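Local structure of transcriptional regulator, putative (Vibrio cholerae O1 biovar eltor str. N16961, 3BJN) at residues Ala14-Glu28 / Arg153-Leu165. The protein probably binds DNA as an IclR-family transcriptional regulator, likely repressing allantoin and glyoxylate utilization operons; this chain is its C-terminal domain. Sequence-based numbering, arbitrary orientation.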
loop_
_atom_site.group_PDB
_atom_site.type_symbol
_atom_site.label_atom_id
_atom_site.label_comp_id
_atom_site.label_asym_id
_atom_site.label_seq_id
_atom_site.Cartn_x
_atom_site.Cartn_y
_atom_site.Cartn_z
ATOM N N ALA A 14 -14.390 2.192 -9.907
ATOM C CA ALA A 14 -13.901 3.436 -9.302
ATOM C C ALA A 14 -12.394 3.310 -9.017
ATOM O O ALA A 14 -11.600 4.246 -9.269
ATOM C CB ALA A 14 -14.672 3.739 -8.014
ATOM N N VAL A 15 -12.017 2.152 -8.494
ATOM C CA VAL A 15 -10.589 1.867 -8.248
ATOM C C VAL A 15 -9.765 1.964 -9.540
ATOM O O VAL A 15 -8.701 2.593 -9.567
ATOM C CB VAL A 15 -10.402 0.459 -7.603
ATOM C CG1 VAL A 15 -8.928 0.065 -7.586
ATOM C CG2 VAL A 15 -10.994 0.421 -6.202
ATOM N N GLU A 16 -10.251 1.321 -10.607
ATOM C CA GLU A 16 -9.531 1.380 -11.896
ATOM C C GLU A 16 -9.320 2.809 -12.390
ATOM O O GLU A 16 -8.240 3.145 -12.866
ATOM C CB GLU A 16 -10.228 0.510 -12.953
ATOM C CG GLU A 16 -10.083 -0.969 -12.646
ATOM C CD GLU A 16 -10.841 -1.874 -13.584
ATOM O OE1 GLU A 16 -11.647 -1.385 -14.406
ATOM O OE2 GLU A 16 -10.654 -3.108 -13.477
ATOM N N ALA A 17 -10.343 3.645 -12.280
ATOM C CA ALA A 17 -10.261 5.055 -12.691
ATOM C C ALA A 17 -9.225 5.824 -11.871
ATOM O O ALA A 17 -8.431 6.578 -12.424
ATOM C CB ALA A 17 -11.644 5.721 -12.579
ATOM N N VAL A 18 -9.228 5.611 -10.546
ATOM C CA VAL A 18 -8.265 6.260 -9.664
ATOM C C VAL A 18 -6.824 5.809 -9.986
ATOM O O VAL A 18 -5.887 6.634 -10.034
ATOM C CB VAL A 18 -8.642 5.999 -8.180
ATOM C CG1 VAL A 18 -7.453 6.176 -7.277
ATOM C CG2 VAL A 18 -9.851 6.905 -7.775
ATOM N N LEU A 19 -6.629 4.516 -10.253
ATOM C CA LEU A 19 -5.260 4.035 -10.550
ATOM C C LEU A 19 -4.774 4.516 -11.907
ATOM O O LEU A 19 -3.589 4.828 -12.102
ATOM C CB LEU A 19 -5.199 2.512 -10.514
ATOM C CG LEU A 19 -5.427 1.901 -9.133
ATOM C CD1 LEU A 19 -5.467 0.386 -9.338
ATOM C CD2 LEU A 19 -4.326 2.305 -8.140
ATOM N N SER A 20 -5.693 4.568 -12.872
ATOM C CA SER A 20 -5.341 5.107 -14.194
ATOM C C SER A 20 -4.823 6.546 -14.079
ATOM O O SER A 20 -3.747 6.902 -14.588
ATOM C CB SER A 20 -6.564 5.062 -15.082
ATOM O OG SER A 20 -6.320 5.698 -16.330
ATOM N N ARG A 21 -5.589 7.391 -13.386
ATOM C CA ARG A 21 -5.163 8.786 -13.196
ATOM C C ARG A 21 -3.828 8.872 -12.449
ATOM O O ARG A 21 -2.956 9.664 -12.805
ATOM C CB ARG A 21 -6.238 9.571 -12.432
ATOM C CG ARG A 21 -5.817 11.021 -12.231
ATOM C CD ARG A 21 -6.968 11.850 -11.673
ATOM N NE ARG A 21 -7.231 11.438 -10.297
ATOM C CZ ARG A 21 -7.791 12.205 -9.358
ATOM N NH1 ARG A 21 -8.142 13.459 -9.638
ATOM N NH2 ARG A 21 -8.001 11.711 -8.141
ATOM N N LEU A 22 -3.696 8.066 -11.394
ATOM C CA LEU A 22 -2.511 8.116 -10.544
ATOM C C LEU A 22 -1.264 7.815 -11.371
ATOM O O LEU A 22 -0.247 8.514 -11.246
ATOM C CB LEU A 22 -2.668 7.095 -9.431
ATOM C CG LEU A 22 -1.479 6.990 -8.497
ATOM C CD1 LEU A 22 -1.012 8.343 -7.893
ATOM C CD2 LEU A 22 -1.950 6.039 -7.383
ATOM N N GLN A 23 -1.331 6.790 -12.232
ATOM C CA GLN A 23 -0.167 6.521 -13.100
ATOM C C GLN A 23 0.105 7.644 -14.091
ATOM O O GLN A 23 1.258 7.967 -14.366
ATOM C CB GLN A 23 -0.334 5.209 -13.857
ATOM C CG GLN A 23 0.764 4.958 -14.900
ATOM C CD GLN A 23 0.630 3.551 -15.487
ATOM O OE1 GLN A 23 -0.419 3.194 -16.030
ATOM N NE2 GLN A 23 1.685 2.777 -15.417
ATOM N N LYS A 24 -0.955 8.256 -14.624
ATOM C CA LYS A 24 -0.768 9.383 -15.566
ATOM C C LYS A 24 -0.235 10.671 -14.884
ATOM O O LYS A 24 0.306 11.533 -15.589
ATOM C CB LYS A 24 -2.083 9.644 -16.287
ATOM C CG LYS A 24 -2.427 8.523 -17.251
ATOM C CD LYS A 24 -3.717 8.897 -17.927
ATOM C CE LYS A 24 -4.405 7.693 -18.486
ATOM N NZ LYS A 24 -5.600 8.195 -19.239
ATOM N N GLN A 25 -0.396 10.773 -13.552
ATOM C CA GLN A 25 0.088 11.920 -12.762
ATOM C C GLN A 25 1.533 11.735 -12.317
ATOM O O GLN A 25 2.284 12.706 -12.169
ATOM C CB GLN A 25 -0.775 12.075 -11.515
ATOM C CG GLN A 25 -2.171 12.665 -11.788
ATOM C CD GLN A 25 -3.015 12.649 -10.556
ATOM O OE1 GLN A 25 -2.949 11.716 -9.754
ATOM N NE2 GLN A 25 -3.815 13.690 -10.380
ATOM N N THR A 26 1.913 10.477 -12.062
ATOM C CA THR A 26 3.243 10.196 -11.513
ATOM C C THR A 26 4.219 9.557 -12.477
ATOM O O THR A 26 5.445 9.533 -12.215
ATOM C CB THR A 26 3.137 9.224 -10.295
ATOM O OG1 THR A 26 2.531 7.997 -10.731
ATOM C CG2 THR A 26 2.311 9.823 -9.162
ATOM N N GLY A 27 3.696 8.931 -13.532
ATOM C CA GLY A 27 4.550 8.138 -14.435
ATOM C C GLY A 27 5.062 6.880 -13.756
ATOM O O GLY A 27 6.169 6.414 -14.064
ATOM N N GLU A 28 4.282 6.352 -12.824
ATOM C CA GLU A 28 4.681 5.123 -12.103
ATOM C C GLU A 28 3.549 4.101 -12.039
ATOM O O GLU A 28 2.357 4.437 -12.190
ATOM C CB GLU A 28 5.065 5.479 -10.652
ATOM C CG GLU A 28 6.198 6.515 -10.530
ATOM C CD GLU A 28 7.566 6.059 -11.073
ATOM O OE1 GLU A 28 7.784 4.859 -11.368
ATOM O OE2 GLU A 28 8.456 6.940 -11.221
ATOM N N ARG A 153 5.714 14.695 -4.724
ATOM C CA ARG A 153 4.728 14.527 -5.794
ATOM C C ARG A 153 3.988 13.198 -5.664
ATOM O O ARG A 153 2.767 13.154 -5.729
ATOM C CB ARG A 153 5.458 14.573 -7.144
ATOM C CG ARG A 153 4.640 14.176 -8.369
ATOM C CD ARG A 153 5.589 14.085 -9.543
ATOM N NE ARG A 153 4.929 13.905 -10.846
ATOM C CZ ARG A 153 5.591 13.742 -11.985
ATOM N NH1 ARG A 153 4.910 13.636 -13.126
ATOM N NH2 ARG A 153 6.922 13.707 -11.999
ATOM N N ILE A 154 4.723 12.116 -5.484
ATOM C CA ILE A 154 4.083 10.800 -5.337
ATOM C C ILE A 154 3.224 10.726 -4.088
ATOM O O ILE A 154 2.089 10.265 -4.144
ATOM C CB ILE A 154 5.131 9.688 -5.400
ATOM C CG1 ILE A 154 5.759 9.701 -6.815
ATOM C CG2 ILE A 154 4.479 8.322 -5.060
ATOM C CD1 ILE A 154 7.058 8.854 -6.912
ATOM N N ILE A 155 3.766 11.185 -2.954
ATOM C CA ILE A 155 2.960 11.218 -1.701
ATOM C C ILE A 155 1.619 11.955 -1.915
ATOM O O ILE A 155 0.557 11.433 -1.614
ATOM C CB ILE A 155 3.788 11.876 -0.583
ATOM C CG1 ILE A 155 4.954 10.959 -0.189
ATOM C CG2 ILE A 155 2.882 12.268 0.640
ATOM C CD1 ILE A 155 5.999 11.664 0.681
ATOM N N LEU A 156 1.672 13.168 -2.470
ATOM C CA LEU A 156 0.433 13.941 -2.636
ATOM C C LEU A 156 -0.552 13.210 -3.563
ATOM O O LEU A 156 -1.747 13.124 -3.262
ATOM C CB LEU A 156 0.722 15.370 -3.104
ATOM C CG LEU A 156 1.384 16.217 -2.005
ATOM C CD1 LEU A 156 1.791 17.530 -2.642
ATOM C CD2 LEU A 156 0.484 16.459 -0.763
ATOM N N HIS A 157 -0.067 12.651 -4.677
ATOM C CA HIS A 157 -0.971 11.984 -5.598
ATOM C C HIS A 157 -1.543 10.672 -5.028
ATOM O O HIS A 157 -2.705 10.322 -5.279
ATOM C CB HIS A 157 -0.273 11.717 -6.946
ATOM C CG HIS A 157 -0.142 12.934 -7.818
ATOM N ND1 HIS A 157 -1.194 13.798 -8.071
ATOM C CD2 HIS A 157 0.916 13.400 -8.526
ATOM C CE1 HIS A 157 -0.770 14.761 -8.892
ATOM N NE2 HIS A 157 0.489 14.513 -9.212
ATOM N N VAL A 158 -0.748 9.982 -4.220
ATOM C CA VAL A 158 -1.215 8.744 -3.568
ATOM C C VAL A 158 -2.289 9.066 -2.526
ATOM O O VAL A 158 -3.341 8.429 -2.480
ATOM C CB VAL A 158 -0.001 7.982 -2.970
ATOM C CG1 VAL A 158 -0.432 6.918 -1.928
ATOM C CG2 VAL A 158 0.800 7.335 -4.094
ATOM N N LEU A 159 -2.040 10.091 -1.706
ATOM C CA LEU A 159 -3.060 10.565 -0.779
ATOM C C LEU A 159 -4.349 10.955 -1.529
ATOM O O LEU A 159 -5.452 10.601 -1.127
ATOM C CB LEU A 159 -2.510 11.745 0.021
ATOM C CG LEU A 159 -1.503 11.389 1.121
ATOM C CD1 LEU A 159 -0.723 12.609 1.579
ATOM C CD2 LEU A 159 -2.241 10.698 2.318
ATOM N N GLN A 160 -4.184 11.683 -2.629
ATOM C CA GLN A 160 -5.293 12.156 -3.448
ATOM C C GLN A 160 -6.108 10.976 -3.993
ATOM O O GLN A 160 -7.341 10.992 -3.949
ATOM C CB GLN A 160 -4.689 12.985 -4.602
ATOM C CG GLN A 160 -5.696 13.524 -5.570
ATOM C CD GLN A 160 -5.036 14.325 -6.673
ATOM O OE1 GLN A 160 -3.845 14.148 -6.969
ATOM N NE2 GLN A 160 -5.813 15.182 -7.313
ATOM N N ALA A 161 -5.399 9.955 -4.477
ATOM C CA ALA A 161 -6.043 8.750 -5.001
ATOM C C ALA A 161 -6.862 8.027 -3.936
ATOM O O ALA A 161 -8.017 7.696 -4.156
ATOM C CB ALA A 161 -4.983 7.805 -5.607
ATOM N N ALA A 162 -6.245 7.793 -2.778
ATOM C CA ALA A 162 -6.899 7.087 -1.674
ATOM C C ALA A 162 -8.130 7.850 -1.162
ATOM O O ALA A 162 -9.190 7.262 -0.898
ATOM C CB ALA A 162 -5.900 6.873 -0.571
ATOM N N ARG A 163 -7.998 9.173 -1.036
ATOM C CA ARG A 163 -9.117 9.998 -0.559
ATOM C C ARG A 163 -10.320 9.977 -1.514
ATOM O O ARG A 163 -11.470 10.154 -1.100
ATOM C CB ARG A 163 -8.629 11.414 -0.302
ATOM C CG ARG A 163 -9.656 12.330 0.312
ATOM C CD ARG A 163 -8.988 13.445 1.062
ATOM N NE ARG A 163 -9.963 14.282 1.757
ATOM C CZ ARG A 163 -9.634 15.353 2.474
ATOM N NH1 ARG A 163 -8.357 15.690 2.608
ATOM N NH2 ARG A 163 -10.569 16.060 3.080
ATOM N N ALA A 164 -10.050 9.755 -2.793
ATOM C CA ALA A 164 -11.074 9.752 -3.823
ATOM C C ALA A 164 -11.914 8.484 -3.786
ATOM O O ALA A 164 -12.976 8.438 -4.412
ATOM C CB ALA A 164 -10.458 9.920 -5.173
ATOM N N LEU A 165 -11.451 7.488 -3.018
ATOM C CA LEU A 165 -12.144 6.207 -2.848
ATOM C C LEU A 165 -12.770 6.027 -1.460
ATOM O O LEU A 165 -13.526 5.068 -1.258
ATOM C CB LEU A 165 -11.167 5.046 -3.107
ATOM C CG LEU A 165 -10.636 4.844 -4.521
ATOM C CD1 LEU A 165 -9.487 3.800 -4.509
ATOM C CD2 LEU A 165 -11.745 4.450 -5.499
ATOM O OXT LEU A 165 -12.545 6.773 -0.497
HETATM O O HOH W 1 -8.932 16.118 -8.112
HETATM O O HOH W 2 2.512 15.610 -10.751
HETATM O O HOH W 3 -4.322 10.644 -7.703
#
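With CG of Gln25 and CG of His157 each turned anti to their own carbonyl carbon (chi1 about -75° in both), the glutamine chain is laid across the imidazole. Gln25 CB sits over the ring centre, 3.6 Å from the His157 centroid, in a CH-pi contact, and the amide follows the ring at a tilt of 31°. The ring's rotation is fixed from its edge: His157 ND1 donates to Gln160 OE1 at 2.9 Å in a nearly straight bond that lies in the ring plane, while His157 NE2 meets a water also held by Gln25 O. Gln160 OE1 receives a second, weak bond from Gln25 NE2. A further water donates to both Gln25 OE1 and His157 O. At the C-terminal end of helix 12-26, the extended Arg153 chain brings NH1 to Gln25 O at 2.9 Å, supplemented by a weak bond from NE, with Thr26 CA over one face of the guanidinium.

Beside this polar row the packing is apolar. Leu22 CD1 lies against His157 CB at 3.6 Å and its CD2 touches Ala161 CB. Val18 directs CG1 onto Ala161 CB at a tight 3.4 Å, where the small alanine lets the backbones come closest, and its CG2 meets Leu165 CD2 at 3.8 Å. Leu165, the last residue of this construct, also covers Ala14 and Val15.

Leu22 and Val158 continue inward to Ile138 and Val140 of strand 133-143. Helices 12-26 and 144-163 run antiparallel, their local axes 9.7 Å apart at 165°, as the N- and C-terminal helices paired on one face of the antiparallel sheet in the GAF-like IclR effector-binding domain.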